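Local coordinates for protein PrgA (Enterococcus faecalis, PDB 6Z9K) that provides surface exclusion on the enterococcal cell surface, protecting against unwanted conjugation, and contributes here its metal-binding CAP domain, at residues S184-H187 with S188-D192. Sequence-based numbering, arbitrary orientation.
Sequences SHLH and SLLQD
Leu190 packs back against Leu186 one turn earlier, at the point where the short helix 184-189 ends. Followed outward, Leu190 CB sits 3.4 Å from Leu186 O and CG stays 3.5 Å from the same oxygen, whereas CD1 reaches past it to Leu186 CD1 at 3.7 Å. Leu190 CG lies anti to its own carbonyl carbon, while the first torsion of Leu186 (chi1 168°) puts CG beside its carbonyl carbon, on the way to Leu190, and chi2 then sets CD1. Beyond this pair, Leu190 is covered by Leu175 of helix 160-176, Val87 of helix 70-90 and Phe22.

Three i to i+4 backbone hydrogen bonds hold the turn. Leu189 N to His185 O, at 2.9 Å, is nearly straight (N-H...O 173°); Ser188 N to Ser184 O has the same length but is clearly bent. The last, Leu190 N to Leu186 O, is longer at 3.1 Å and bent to 141°, and the backbone of Leu190 no longer follows the helix. An i to i+3 hydrogen bond from Gln191 N to Ser188 O, at 3.2 Å, then closes the helix end.

On the other flank the polar ends meet their own partners: Ser188 OG bonds Asn145 of strand 144-148, and His185 ND1 bonds Asp178. Because the His185 side chain lies about 3 Å from the bound magnesium ion, this turn joins a leucine-lined interior to the metal site of the CAP domain, and the Asp178 bond probably helps orient the imidazole there.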
loop_
_atom_site.group_PDB
_atom_site.type_symbol
_atom_site.label_atom_id
_atom_site.label_comp_id
_atom_site.label_asym_id
_atom_site.label_seq_id
_atom_site.Cartn_x
_atom_site.Cartn_y
_atom_site.Cartn_z
ATOM N N SER A 184 -2.341 14.119 1.874
ATOM C CA SER A 184 -3.025 13.230 2.848
ATOM C C SER A 184 -2.435 11.822 2.802
ATOM O O SER A 184 -2.356 11.144 3.862
ATOM C CB SER A 184 -4.504 13.223 2.606
ATOM O OG SER A 184 -4.727 12.865 1.277
ATOM N N HIS A 185 -2.089 11.320 1.623
ATOM C CA HIS A 185 -1.591 9.918 1.519
ATOM C C HIS A 185 -0.147 9.791 2.001
ATOM O O HIS A 185 0.192 8.832 2.709
ATOM C CB HIS A 185 -1.609 9.427 0.082
ATOM C CG HIS A 185 -2.956 9.577 -0.510
ATOM N ND1 HIS A 185 -3.276 10.636 -1.335
ATOM C CD2 HIS A 185 -4.092 8.897 -0.286
ATOM C CE1 HIS A 185 -4.573 10.569 -1.641
ATOM N NE2 HIS A 185 -5.108 9.499 -1.018
ATOM N N LEU A 186 0.678 10.750 1.635
ATOM C CA LEU A 186 2.039 10.828 2.237
ATOM C C LEU A 186 1.927 10.733 3.767
ATOM O O LEU A 186 2.639 9.885 4.407
ATOM C CB LEU A 186 2.741 12.108 1.803
ATOM C CG LEU A 186 4.015 12.416 2.584
ATOM C CD1 LEU A 186 5.119 11.480 2.170
ATOM C CD2 LEU A 186 4.432 13.862 2.372
ATOM N N HIS A 187 1.115 11.605 4.385
ATOM C CA HIS A 187 1.006 11.674 5.852
ATOM C C HIS A 187 0.444 10.375 6.410
ATOM O O HIS A 187 0.912 9.884 7.449
ATOM C CB HIS A 187 0.147 12.882 6.252
ATOM C CG HIS A 187 0.746 14.162 5.790
ATOM N ND1 HIS A 187 0.005 15.322 5.702
ATOM C CD2 HIS A 187 1.982 14.441 5.316
ATOM C CE1 HIS A 187 0.766 16.277 5.224
ATOM N NE2 HIS A 187 2.001 15.778 4.991
ATOM N N SER A 188 -0.531 9.793 5.713
ATOM C CA SER A 188 -1.142 8.568 6.208
ATOM C C SER A 188 -0.195 7.369 6.157
ATOM O O SER A 188 -0.103 6.617 7.126
ATOM C CB SER A 188 -2.409 8.316 5.439
ATOM O OG SER A 188 -3.004 7.148 5.943
ATOM N N LEU A 189 0.428 7.143 5.009
ATOM C CA LEU A 189 1.333 5.992 4.827
ATOM C C LEU A 189 2.506 6.092 5.812
ATOM O O LEU A 189 3.046 5.054 6.226
ATOM C CB LEU A 189 1.823 5.970 3.380
ATOM C CG LEU A 189 0.824 5.616 2.298
ATOM C CD1 LEU A 189 1.514 5.755 0.956
ATOM C CD2 LEU A 189 0.309 4.196 2.468
ATOM N N LEU A 190 2.910 7.320 6.177
ATOM C CA LEU A 190 4.068 7.479 7.060
ATOM C C LEU A 190 3.624 7.916 8.444
ATOM O O LEU A 190 4.448 8.435 9.187
ATOM C CB LEU A 190 5.039 8.471 6.412
ATOM C CG LEU A 190 5.570 8.067 5.054
ATOM C CD1 LEU A 190 6.605 9.093 4.585
ATOM C CD2 LEU A 190 6.227 6.659 5.081
ATOM N N GLN A 191 2.393 7.613 8.849
ATOM C CA GLN A 191 1.916 8.040 10.194
ATOM C C GLN A 191 2.632 7.250 11.293
ATOM O O GLN A 191 2.707 6.025 11.207
ATOM C CB GLN A 191 0.398 7.856 10.269
ATOM C CG GLN A 191 -0.170 8.387 11.564
ATOM C CD GLN A 191 -1.649 8.176 11.737
ATOM O OE1 GLN A 191 -2.426 9.086 11.514
ATOM N NE2 GLN A 191 -2.037 6.993 12.180
ATOM N N ASP A 192 3.188 7.898 12.322
ATOM C CA ASP A 192 3.925 7.075 13.318
ATOM C C ASP A 192 2.859 6.391 14.198
ATOM O O ASP A 192 1.696 6.862 14.283
ATOM C CB ASP A 192 5.035 7.821 14.084
ATOM C CG ASP A 192 6.175 6.967 14.664
ATOM O OD1 ASP A 192 6.246 5.679 14.473
ATOM O OD2 ASP A 192 7.060 7.613 15.312
#